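Side-chain contacts in mandelate racemase/muconate lactonizing enzyme-like protein (Rubrobacter xylanophilus DSM 9941, PDB 3CYJ), which is of unknown function but belongs to the mandelate racemase/muconate lactonizing enzyme family, with an enolase-type barrel domain that holds a sodium ion: residues A[219-224]-A[295-300]; A[258-261]-A[266-269]; A[302-307]-A[314-319]. All coordinates share one frame; numbering follows the deposited sequence.

Contact 1: A[219-224]-A[295-300]. With NA (sodium ion), chain E.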
ATOM      1  N   TYR A 219     -25.994 -12.680  -8.083  1.00 37.86           N
ATOM      2  CA  TYR A 219     -25.369 -11.636  -8.916  1.00 38.10           C
ATOM      3  C   TYR A 219     -25.949 -10.312  -8.513  1.00 38.41           C
ATOM      4  O   TYR A 219     -27.170 -10.153  -8.444  1.00 37.38           O
ATOM      5  CB  TYR A 219     -25.718 -11.909 -10.359  1.00 37.32           C
ATOM      6  CG  TYR A 219     -24.994 -11.120 -11.455  1.00 42.29           C
ATOM      7  CD1 TYR A 219     -23.877 -11.667 -12.073  1.00 44.72           C
ATOM      8  CD2 TYR A 219     -25.520  -9.911 -11.990  1.00 44.05           C
ATOM      9  CE1 TYR A 219     -23.225 -11.021 -13.114  1.00 47.52           C
ATOM     10  CE2 TYR A 219     -24.882  -9.256 -13.068  1.00 43.19           C
ATOM     11  CZ  TYR A 219     -23.740  -9.833 -13.615  1.00 48.51           C
ATOM     12  OH  TYR A 219     -23.031  -9.273 -14.667  1.00 53.05           O
ATOM     13  N   LEU A 220     -25.063  -9.365  -8.207  1.00 39.26           N
ATOM     14  CA  LEU A 220     -25.476  -8.030  -7.800  1.00 38.21           C
ATOM     15  C   LEU A 220     -24.715  -7.036  -8.674  1.00 38.30           C
ATOM     16  O   LEU A 220     -23.539  -6.823  -8.468  1.00 37.44           O
ATOM     17  CB  LEU A 220     -25.216  -7.779  -6.293  1.00 38.12           C
ATOM     18  CG  LEU A 220     -25.466  -6.326  -5.798  1.00 39.22           C
ATOM     19  CD1 LEU A 220     -26.834  -5.765  -6.321  1.00 35.68           C
ATOM     20  CD2 LEU A 220     -25.359  -6.165  -4.298  1.00 37.41           C
ATOM     21  N   GLU A 221     -25.424  -6.424  -9.630  1.00 38.32           N
ATOM     22  CA  GLU A 221     -24.822  -5.512 -10.565  1.00 39.32           C
ATOM     23  C   GLU A 221     -24.987  -4.019 -10.154  1.00 39.70           C
ATOM     24  O   GLU A 221     -26.071  -3.578  -9.734  1.00 38.60           O
ATOM     25  CB  GLU A 221     -25.410  -5.744 -11.945  1.00 39.26           C
ATOM     26  CG  GLU A 221     -24.636  -4.990 -12.992  1.00 42.44           C
ATOM     27  CD  GLU A 221     -25.340  -5.010 -14.351  1.00 50.29           C
ATOM     28  OE1 GLU A 221     -26.122  -5.970 -14.614  1.00 49.80           O
ATOM     29  OE2 GLU A 221     -25.111  -4.050 -15.139  1.00 49.58           O
ATOM     30  N   GLU A 222     -23.897  -3.256 -10.280  1.00 40.11           N
ATOM     31  CA  GLU A 222     -23.932  -1.818 -10.038  1.00 41.04           C
ATOM     32  C   GLU A 222     -24.598  -1.427  -8.725  1.00 40.65           C
ATOM     33  O   GLU A 222     -25.472  -0.548  -8.697  1.00 40.08           O
ATOM     34  CB  GLU A 222     -24.608  -1.105 -11.202  1.00 41.57           C
ATOM     35  CG  GLU A 222     -23.675  -1.035 -12.432  1.00 48.16           C
ATOM     36  CD  GLU A 222     -24.343  -0.453 -13.709  1.00 57.06           C
ATOM     37  OE1 GLU A 222     -25.572  -0.200 -13.713  1.00 58.03           O
ATOM     38  OE2 GLU A 222     -23.630  -0.270 -14.730  1.00 61.48           O
ATOM     39  N   PRO A 223     -24.128  -2.035  -7.616  1.00 40.65           N
ATOM     40  CA  PRO A 223     -24.792  -1.715  -6.359  1.00 39.96           C
ATOM     41  C   PRO A 223     -24.580  -0.220  -6.025  1.00 40.94           C
ATOM     42  O   PRO A 223     -25.478   0.414  -5.464  1.00 41.05           O
ATOM     43  CB  PRO A 223     -24.081  -2.598  -5.347  1.00 37.69           C
ATOM     44  CG  PRO A 223     -22.664  -2.858  -5.961  1.00 40.31           C
ATOM     45  CD  PRO A 223     -22.898  -2.875  -7.452  1.00 40.20           C
ATOM     46  N   VAL A 224     -23.385   0.303  -6.319  1.00 41.17           N
ATOM     47  CA  VAL A 224     -23.098   1.716  -6.109  1.00 42.77           C
ATOM     48  C   VAL A 224     -22.739   2.325  -7.451  1.00 45.14           C
ATOM     49  O   VAL A 224     -22.561   1.582  -8.432  1.00 44.83           O
ATOM     50  CB  VAL A 224     -21.948   1.966  -5.075  1.00 42.35           C
ATOM     51  CG1 VAL A 224     -22.368   1.510  -3.700  1.00 37.22           C
ATOM     52  CG2 VAL A 224     -20.613   1.331  -5.538  1.00 38.53           C
ATOM     53  N   SER A 295     -18.812 -10.406 -18.742  1.00 35.59           N
ATOM     54  CA  SER A 295     -20.208 -10.556 -19.131  1.00 35.89           C
ATOM     55  C   SER A 295     -20.586  -9.393 -20.052  1.00 36.47           C
ATOM     56  O   SER A 295     -20.308  -8.205 -19.727  1.00 36.60           O
ATOM     57  CB  SER A 295     -21.100 -10.600 -17.895  1.00 35.91           C
ATOM     58  OG  SER A 295     -22.458 -10.686 -18.275  1.00 37.44           O
ATOM     59  N   ALA A 296     -21.130  -9.709 -21.225  1.00 36.40           N
ATOM     60  CA  ALA A 296     -21.497  -8.659 -22.160  1.00 38.06           C
ATOM     61  C   ALA A 296     -22.815  -7.994 -21.801  1.00 38.85           C
ATOM     62  O   ALA A 296     -23.791  -8.638 -21.366  1.00 38.24           O
ATOM     63  CB  ALA A 296     -21.517  -9.168 -23.568  1.00 38.56           C
ATOM     64  N   HIS A 297     -22.809  -6.689 -21.923  1.00 40.47           N
ATOM     65  CA  HIS A 297     -23.958  -5.880 -21.530  1.00 43.05           C
ATOM     66  C   HIS A 297     -24.667  -5.361 -22.807  1.00 42.59           C
ATOM     67  O   HIS A 297     -23.990  -4.823 -23.706  1.00 41.30           O
ATOM     68  CB  HIS A 297     -23.428  -4.747 -20.644  1.00 43.55           C
ATOM     69  CG  HIS A 297     -24.464  -3.780 -20.190  1.00 48.12           C
ATOM     70  ND1 HIS A 297     -25.227  -3.987 -19.056  1.00 51.90           N
ATOM     71  CD2 HIS A 297     -24.842  -2.575 -20.693  1.00 51.23           C
ATOM     72  CE1 HIS A 297     -26.048  -2.960 -18.896  1.00 54.48           C
ATOM     73  NE2 HIS A 297     -25.835  -2.091 -19.876  1.00 52.88           N
ATOM     74  N   CYS A 298     -25.996  -5.599 -22.887  1.00 43.13           N
ATOM     75  CA  CYS A 298     -26.913  -5.080 -23.937  1.00 43.59           C
ATOM     76  C   CYS A 298     -26.636  -5.572 -25.400  1.00 42.72           C
ATOM     77  O   CYS A 298     -25.676  -6.302 -25.644  1.00 41.09           O
ATOM     78  CB  CYS A 298     -26.997  -3.529 -23.827  1.00 43.53           C
ATOM     79  SG  CYS A 298     -28.048  -3.004 -22.339  1.00 52.66           S
ATOM     80  N   ALA A 299     -27.486  -5.156 -26.357  1.00 42.52           N
ATOM     81  CA  ALA A 299     -27.279  -5.403 -27.814  1.00 42.57           C
ATOM     82  C   ALA A 299     -26.985  -6.887 -28.175  1.00 42.57           C
ATOM     83  O   ALA A 299     -25.899  -7.205 -28.716  1.00 41.86           O
ATOM     84  CB  ALA A 299     -26.153  -4.468 -28.394  1.00 41.20           C
ATOM     85  N   PRO A 300     -27.950  -7.785 -27.879  1.00 42.21           N
ATOM     86  CA  PRO A 300     -27.679  -9.200 -28.017  1.00 42.25           C
ATOM     87  C   PRO A 300     -27.266  -9.572 -29.421  1.00 42.24           C
ATOM     88  O   PRO A 300     -26.437 -10.449 -29.581  1.00 43.31           O
ATOM     89  CB  PRO A 300     -29.018  -9.891 -27.631  1.00 43.11           C
ATOM     90  CG  PRO A 300     -29.933  -8.826 -27.113  1.00 42.01           C
ATOM     91  CD  PRO A 300     -29.297  -7.485 -27.350  1.00 42.19           C
TER
HETATM   92 NA    NA E 371     -26.796  -2.075 -15.250  1.00 55.39          NA

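Contact 2: A[258-261]-A[266-269]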
ATOM      1  N   HIS A 258      -9.140  -1.727 -16.660  1.00 46.78           N
ATOM      2  CA  HIS A 258      -8.085  -2.215 -15.814  1.00 47.30           C
ATOM      3  C   HIS A 258      -8.241  -1.807 -14.324  1.00 46.90           C
ATOM      4  O   HIS A 258      -7.933  -2.584 -13.423  1.00 46.19           O
ATOM      5  CB  HIS A 258      -6.737  -1.725 -16.360  1.00 47.71           C
ATOM      6  CG  HIS A 258      -5.602  -1.971 -15.430  1.00 51.23           C
ATOM      7  ND1 HIS A 258      -5.218  -1.051 -14.478  1.00 57.04           N
ATOM      8  CD2 HIS A 258      -4.805  -3.057 -15.252  1.00 55.46           C
ATOM      9  CE1 HIS A 258      -4.214  -1.550 -13.765  1.00 60.22           C
ATOM     10  NE2 HIS A 258      -3.950  -2.769 -14.209  1.00 59.07           N
ATOM     11  N   ASP A 259      -8.646  -0.557 -14.064  1.00 47.19           N
ATOM     12  CA  ASP A 259      -8.955  -0.144 -12.691  1.00 46.89           C
ATOM     13  C   ASP A 259     -10.186  -0.908 -12.186  1.00 45.41           C
ATOM     14  O   ASP A 259     -10.172  -1.438 -11.089  1.00 45.82           O
ATOM     15  CB  ASP A 259      -9.189   1.358 -12.593  1.00 47.96           C
ATOM     16  CG  ASP A 259      -7.876   2.199 -12.794  1.00 51.84           C
ATOM     17  OD1 ASP A 259      -6.747   1.668 -12.569  1.00 52.39           O
ATOM     18  OD2 ASP A 259      -8.003   3.397 -13.190  1.00 55.02           O
ATOM     19  N   LEU A 260     -11.240  -0.994 -12.989  1.00 43.28           N
ATOM     20  CA  LEU A 260     -12.443  -1.737 -12.554  1.00 42.21           C
ATOM     21  C   LEU A 260     -12.155  -3.211 -12.251  1.00 40.83           C
ATOM     22  O   LEU A 260     -12.656  -3.711 -11.269  1.00 40.03           O
ATOM     23  CB  LEU A 260     -13.534  -1.667 -13.611  1.00 41.95           C
ATOM     24  CG  LEU A 260     -14.939  -2.015 -13.156  1.00 44.26           C
ATOM     25  CD1 LEU A 260     -15.327  -1.116 -11.983  1.00 42.26           C
ATOM     26  CD2 LEU A 260     -15.933  -1.831 -14.308  1.00 43.18           C
ATOM     27  N   ALA A 261     -11.322  -3.877 -13.085  1.00 39.87           N
ATOM     28  CA  ALA A 261     -11.010  -5.296 -12.918  1.00 40.00           C
ATOM     29  C   ALA A 261     -10.469  -5.564 -11.531  1.00 40.47           C
ATOM     30  O   ALA A 261     -10.687  -6.624 -10.984  1.00 42.66           O
ATOM     31  CB  ALA A 261     -10.055  -5.806 -13.979  1.00 38.64           C
ATOM     32  N   ILE A 266     -17.028  -9.711 -11.422  1.00 36.75           N
ATOM     33  CA  ILE A 266     -17.361  -9.915 -12.818  1.00 36.97           C
ATOM     34  C   ILE A 266     -17.293  -8.594 -13.611  1.00 37.47           C
ATOM     35  O   ILE A 266     -17.919  -7.612 -13.239  1.00 36.53           O
ATOM     36  CB  ILE A 266     -18.784 -10.569 -13.008  1.00 37.48           C
ATOM     37  CG1 ILE A 266     -18.902 -11.883 -12.225  1.00 37.80           C
ATOM     38  CG2 ILE A 266     -19.058 -10.842 -14.498  1.00 35.10           C
ATOM     39  CD1 ILE A 266     -20.129 -12.651 -12.476  1.00 40.15           C
ATOM     40  N   LEU A 267     -16.515  -8.580 -14.696  1.00 38.59           N
ATOM     41  CA  LEU A 267     -16.334  -7.386 -15.476  1.00 38.88           C
ATOM     42  C   LEU A 267     -17.338  -7.378 -16.626  1.00 38.99           C
ATOM     43  O   LEU A 267     -17.573  -8.417 -17.255  1.00 38.98           O
ATOM     44  CB  LEU A 267     -14.907  -7.312 -15.992  1.00 39.25           C
ATOM     45  CG  LEU A 267     -14.531  -6.084 -16.865  1.00 41.81           C
ATOM     46  CD1 LEU A 267     -14.782  -4.841 -16.109  1.00 46.12           C
ATOM     47  CD2 LEU A 267     -13.093  -6.032 -17.177  1.00 45.93           C
ATOM     48  N   GLN A 268     -17.934  -6.218 -16.893  1.00 38.29           N
ATOM     49  CA  GLN A 268     -18.885  -6.094 -17.968  1.00 38.74           C
ATOM     50  C   GLN A 268     -18.414  -5.060 -18.943  1.00 39.33           C
ATOM     51  O   GLN A 268     -17.766  -4.098 -18.557  1.00 39.80           O
ATOM     52  CB  GLN A 268     -20.224  -5.609 -17.445  1.00 38.54           C
ATOM     53  CG  GLN A 268     -20.796  -6.455 -16.356  1.00 41.21           C
ATOM     54  CD  GLN A 268     -22.041  -5.852 -15.768  1.00 43.23           C
ATOM     55  OE1 GLN A 268     -22.909  -6.567 -15.350  1.00 49.91           O
ATOM     56  NE2 GLN A 268     -22.117  -4.530 -15.704  1.00 47.47           N
ATOM     57  N   ALA A 269     -18.752  -5.248 -20.221  1.00 39.45           N
ATOM     58  CA  ALA A 269     -18.654  -4.167 -21.179  1.00 38.58           C
ATOM     59  C   ALA A 269     -19.769  -4.305 -22.234  1.00 38.23           C
ATOM     60  O   ALA A 269     -20.428  -5.335 -22.348  1.00 37.32           O
ATOM     61  CB  ALA A 269     -17.230  -4.063 -21.785  1.00 36.96           C
TER

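Contact 3: A[302-307]-A[314-319]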
ATOM      1  N   VAL A 302     -25.484  -8.004 -31.924  1.00 41.08           N
ATOM      2  CA  VAL A 302     -24.032  -7.902 -32.159  1.00 40.80           C
ATOM      3  C   VAL A 302     -23.226  -8.806 -31.197  1.00 39.78           C
ATOM      4  O   VAL A 302     -22.262  -9.431 -31.587  1.00 38.84           O
ATOM      5  CB  VAL A 302     -23.455  -6.509 -31.993  1.00 39.99           C
ATOM      6  CG1 VAL A 302     -22.053  -6.559 -32.532  1.00 39.60           C
ATOM      7  CG2 VAL A 302     -24.264  -5.488 -32.760  1.00 45.49           C
ATOM      8  N   SER A 303     -23.642  -8.856 -29.941  1.00 39.44           N
ATOM      9  CA  SER A 303     -22.877  -9.536 -28.926  1.00 41.15           C
ATOM     10  C   SER A 303     -22.783 -11.060 -29.192  1.00 41.59           C
ATOM     11  O   SER A 303     -21.742 -11.647 -28.920  1.00 42.72           O
ATOM     12  CB  SER A 303     -23.474  -9.247 -27.538  1.00 40.83           C
ATOM     13  OG  SER A 303     -23.372  -7.869 -27.239  1.00 43.15           O
ATOM     14  N   ALA A 304     -23.843 -11.677 -29.738  1.00 41.49           N
ATOM     15  CA  ALA A 304     -23.807 -13.081 -30.139  1.00 42.78           C
ATOM     16  C   ALA A 304     -22.601 -13.416 -31.038  1.00 43.81           C
ATOM     17  O   ALA A 304     -21.973 -14.486 -30.877  1.00 45.44           O
ATOM     18  CB  ALA A 304     -25.109 -13.486 -30.807  1.00 42.20           C
ATOM     19  N   HIS A 305     -22.212 -12.508 -31.935  1.00 43.46           N
ATOM     20  CA  HIS A 305     -20.999 -12.777 -32.710  1.00 44.26           C
ATOM     21  C   HIS A 305     -19.719 -12.399 -31.983  1.00 44.99           C
ATOM     22  O   HIS A 305     -18.766 -13.214 -31.891  1.00 45.48           O
ATOM     23  CB  HIS A 305     -21.056 -12.105 -34.066  1.00 44.64           C
ATOM     24  CG  HIS A 305     -22.055 -12.730 -34.988  1.00 46.43           C
ATOM     25  ND1 HIS A 305     -21.709 -13.688 -35.923  1.00 49.31           N
ATOM     26  CD2 HIS A 305     -23.400 -12.583 -35.075  1.00 46.15           C
ATOM     27  CE1 HIS A 305     -22.799 -14.085 -36.557  1.00 46.95           C
ATOM     28  NE2 HIS A 305     -23.835 -13.433 -36.059  1.00 43.54           N
ATOM     29  N   ALA A 306     -19.713 -11.168 -31.454  1.00 44.62           N
ATOM     30  CA  ALA A 306     -18.522 -10.574 -30.842  1.00 43.60           C
ATOM     31  C   ALA A 306     -18.032 -11.428 -29.674  1.00 42.71           C
ATOM     32  O   ALA A 306     -16.834 -11.669 -29.536  1.00 42.48           O
ATOM     33  CB  ALA A 306     -18.801  -9.117 -30.407  1.00 43.11           C
ATOM     34  N   CYS A 307     -18.968 -11.930 -28.881  1.00 42.38           N
ATOM     35  CA  CYS A 307     -18.640 -12.689 -27.682  1.00 42.42           C
ATOM     36  C   CYS A 307     -18.077 -14.081 -27.958  1.00 42.40           C
ATOM     37  O   CYS A 307     -17.566 -14.727 -27.043  1.00 42.20           O
ATOM     38  CB  CYS A 307     -19.877 -12.806 -26.819  1.00 43.19           C
ATOM     39  SG  CYS A 307     -20.184 -11.347 -25.817  1.00 45.97           S
ATOM     40  N   LEU A 314     -18.554 -15.372 -19.505  1.00 42.35           N
ATOM     41  CA  LEU A 314     -19.468 -16.114 -18.657  1.00 41.47           C
ATOM     42  C   LEU A 314     -20.828 -16.184 -19.356  1.00 41.88           C
ATOM     43  O   LEU A 314     -21.432 -17.258 -19.460  1.00 42.60           O
ATOM     44  CB  LEU A 314     -19.654 -15.393 -17.332  1.00 40.55           C
ATOM     45  CG  LEU A 314     -20.360 -16.147 -16.213  1.00 42.41           C
ATOM     46  CD1 LEU A 314     -19.716 -17.498 -15.994  1.00 43.84           C
ATOM     47  CD2 LEU A 314     -20.341 -15.312 -14.937  1.00 44.53           C
ATOM     48  N   HIS A 315     -21.330 -15.022 -19.776  1.00 41.21           N
ATOM     49  CA  HIS A 315     -22.632 -14.922 -20.459  1.00 41.21           C
ATOM     50  C   HIS A 315     -22.821 -13.551 -21.055  1.00 41.73           C
ATOM     51  O   HIS A 315     -22.053 -12.595 -20.784  1.00 39.90           O
ATOM     52  CB  HIS A 315     -23.823 -15.227 -19.542  1.00 40.29           C
ATOM     53  CG  HIS A 315     -23.712 -14.676 -18.152  1.00 40.31           C
ATOM     54  ND1 HIS A 315     -23.443 -13.349 -17.886  1.00 40.95           N
ATOM     55  CD2 HIS A 315     -23.904 -15.270 -16.942  1.00 38.74           C
ATOM     56  CE1 HIS A 315     -23.452 -13.151 -16.576  1.00 39.86           C
ATOM     57  NE2 HIS A 315     -23.719 -14.305 -15.982  1.00 41.65           N
ATOM     58  N   LEU A 316     -23.873 -13.458 -21.868  1.00 42.30           N
ATOM     59  CA  LEU A 316     -24.246 -12.188 -22.480  1.00 41.75           C
ATOM     60  C   LEU A 316     -25.669 -11.887 -22.061  1.00 41.04           C
ATOM     61  O   LEU A 316     -26.473 -12.811 -21.804  1.00 41.60           O
ATOM     62  CB  LEU A 316     -24.025 -12.188 -24.013  1.00 41.56           C
ATOM     63  CG  LEU A 316     -25.049 -12.739 -25.037  1.00 44.44           C
ATOM     64  CD1 LEU A 316     -26.502 -12.130 -25.008  1.00 42.71           C
ATOM     65  CD2 LEU A 316     -24.500 -12.643 -26.459  1.00 42.29           C
ATOM     66  N   GLU A 317     -25.959 -10.597 -21.949  1.00 39.83           N
ATOM     67  CA  GLU A 317     -27.258 -10.104 -21.519  1.00 39.70           C
ATOM     68  C   GLU A 317     -28.229 -10.067 -22.702  1.00 39.89           C
ATOM     69  O   GLU A 317     -28.007  -9.344 -23.706  1.00 38.68           O
ATOM     70  CB  GLU A 317     -27.142  -8.687 -20.967  1.00 38.49           C
ATOM     71  CG  GLU A 317     -28.472  -8.106 -20.571  1.00 40.20           C
ATOM     72  CD  GLU A 317     -28.364  -6.686 -20.124  1.00 38.89           C
ATOM     73  OE1 GLU A 317     -27.498  -5.938 -20.659  1.00 38.21           O
ATOM     74  OE2 GLU A 317     -29.153  -6.334 -19.234  1.00 37.78           O
ATOM     75  N   TYR A 318     -29.286 -10.853 -22.568  1.00 39.21           N
ATOM     76  CA  TYR A 318     -30.374 -10.838 -23.544  1.00 40.71           C
ATOM     77  C   TYR A 318     -31.347  -9.763 -23.116  1.00 40.28           C
ATOM     78  O   TYR A 318     -32.338 -10.048 -22.437  1.00 40.76           O
ATOM     79  CB  TYR A 318     -31.089 -12.218 -23.565  1.00 40.53           C
ATOM     80  CG  TYR A 318     -32.053 -12.354 -24.678  1.00 40.43           C
ATOM     81  CD1 TYR A 318     -31.609 -12.496 -26.019  1.00 40.57           C
ATOM     82  CD2 TYR A 318     -33.419 -12.288 -24.427  1.00 42.29           C
ATOM     83  CE1 TYR A 318     -32.531 -12.585 -27.082  1.00 40.79           C
ATOM     84  CE2 TYR A 318     -34.346 -12.359 -25.475  1.00 42.81           C
ATOM     85  CZ  TYR A 318     -33.889 -12.521 -26.794  1.00 43.45           C
ATOM     86  OH  TYR A 318     -34.819 -12.590 -27.817  1.00 49.50           O
ATOM     87  N   PHE A 319     -31.033  -8.522 -23.463  1.00 40.28           N
ATOM     88  CA  PHE A 319     -31.753  -7.380 -22.883  1.00 39.80           C
ATOM     89  C   PHE A 319     -33.086  -7.144 -23.569  1.00 40.50           C
ATOM     90  O   PHE A 319     -33.146  -6.983 -24.792  1.00 39.85           O
ATOM     91  CB  PHE A 319     -30.898  -6.103 -22.952  1.00 39.70           C
ATOM     92  CG  PHE A 319     -31.530  -4.921 -22.226  1.00 35.84           C
ATOM     93  CD1 PHE A 319     -31.972  -5.059 -20.908  1.00 32.75           C
ATOM     94  CD2 PHE A 319     -31.678  -3.715 -22.847  1.00 33.72           C
ATOM     95  CE1 PHE A 319     -32.541  -4.007 -20.211  1.00 33.91           C
ATOM     96  CE2 PHE A 319     -32.245  -2.608 -22.157  1.00 36.08           C
ATOM     97  CZ  PHE A 319     -32.679  -2.767 -20.838  1.00 35.74           C
TER

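Contact 1: A[219-224]-A[295-300]
The sodium site at the mouth of the barrel brings Glu221 and His297 together. Glu221 OE2 binds the sodium ion at 2.6 Å. The next residue, Glu222, binds it through OE1 at 2.7 Å. Asp194 is the third protein ligand. Each glutamate thus uses one carboxylate oxygen on the ion. His297 is not a ligand here: its CE1 lies 3.8 Å from the sodium ion. Its ND1 is 3.9 Å from Glu221 OE2, which approaches the ring obliquely. The carboxylate and ring planes are 86° apart, and the two side chains cross at about a right angle. Glu221 reaches the ion with an extended chain, its CG anti to the backbone N (chi1 -170°). Its other oxygen, OE1, forms a salt bridge with Lys164 and lies in plane at the edge of the Tyr219 ring. Lys164 therefore helps to fix the rotation of the carboxylate. Gln268 NE2 adds a weak hydrogen bond to OE2. Strands 219-221 and 294-296 belong to the enolase-type barrel, where metal ligands sit at the C-terminal ends of the strands. The two strands are not neighbours in the sheet, so they meet through side chains across the barrel interior. Two residues earlier on each strand, Tyr219 OH lies 3.9 Å from Ser295 OG, too far for a direct bond. Each hydroxyl has a partner elsewhere: Tyr219 OH bonds to Gln268 OE1, and Ser295 OG to His315 ND1.

Contact 2: A[258-261]-A[266-269]
Leu260 and Leu267 meet with no flat group between them. The one aromatic ring of the two segments, His258, is on the far side of the helix. That ring meets the ring of His290 in the same chain, the planes about 70° apart. It also makes an edge-to-face contact with His290 of a second subunit. The other planar side chains turn elsewhere too. The Asp259 carboxylate forms a salt bridge through OD2 with Arg229 of a third subunit. The Gln268 amide hydrogen-bonds through OE1 to Tyr219 OH, inside the barrel.

The contact itself is made by methyl groups. Leu267 directs its side chain at the helix and divides its two branches. CD1 of Leu267 touches CD2 of Leu260 at 3.7 Å. The same Leu267 CD1 is 4.1 Å from Leu260 CG, so it lies against the branch point as well. CD2 of Leu267 makes a looser contact, 4.4 Å from Ala261 CB. In Leu267 CG is anti to the backbone N (chi1 180°), which carries both methyls outward from the strand. The two leucines meet at a slant, so one methyl of each does most of the touching. The backbones come nearest at Ala261, whose CA is 6.3 Å from Leu267 CA. Around this pair the apolar layer continues. Leu260 packs on Leu232 of helix 229-238, and Leu267 on Cys287 of helix 283-290. Strand 244-247, helix 254-261 and strand 266-269 form one beta-alpha-beta unit, and the leucine pair lies between its helix and the outer face of the parallel barrel.

Contact 3: A[302-307]-A[314-319]
Leu316 presses one methyl group, CD2, onto the backbone of helix 300-306. This is the tight part of the contact. CD2 of Leu316 lies 3.5 Å from Ala304 N and 3.6 Å from Ser303 C, so it rests on the peptide link between these two residues. It also meets Ser303 CB at 3.7 Å. With chi1 at 84°, Leu316 CG lies between the backbone N and the carbonyl carbon, and from there the CD2 branch reaches the helix backbone.

Of the Ser303 side chain, CB does the touching. Its OG stands anti to the carbonyl carbon (chi1 -64°), and hydrogen-bonds to Cys298 O and Ala299 O. The hydroxyl is thus satisfied within the turn that leads into its own helix, beside an apolar neighbour.

The rest is looser. Ala304 CB is 4.5 Å from Leu316 CD2, and Cys307 SG is 4.3 Å from Leu316 CB. The sulfur lies at the other end of the segment, one turn on from Ser303. That turn is closed by the bond from Cys307 N to Ser303 O, 2.8 Å long. All four residues that touch are buried, so the loose end does not open to water. Exposure rises toward the ends of the strand segment, at Leu314 and partly at Tyr318. Leu314 CG lies over one face of the His315 ring, toward its rim.

Leu316 fills the layer between barrel and helix. It packs on Val132 and Val134 of strand 132-137 and on Ala296 of strand 294-296, the two strands that pair in parallel with 313-319. Cys307 also touches Ala296. Helix 300-306 links strands 294-296 and 313-319 as a beta-alpha-beta unit, with Ala306 packed on helix 276-280.

Overall arrangement
All three contacts are buried and belong to one barrel. Contact 1 lies inside it and is polar, built on carboxylates and a sodium ion. Contacts 2 and 3 lie between strands and outer helices and are apolar, each centred on one leucine. Strand 294-296 joins them: it pairs with strand 266-269 of contact 2 and with strand 313-319 of contact 3. Probable backbone hydrogen bonds include Ser295 N to Leu267 O (2.8 Å) and Glu317 N to Ala296 O (3.0 Å). Gln268 and Glu317, on the strands of contacts 2 and 3, make polar bonds near the site of contact 1. Contact 2 alone has segment residues, His258 and Asp259, that meet other subunits.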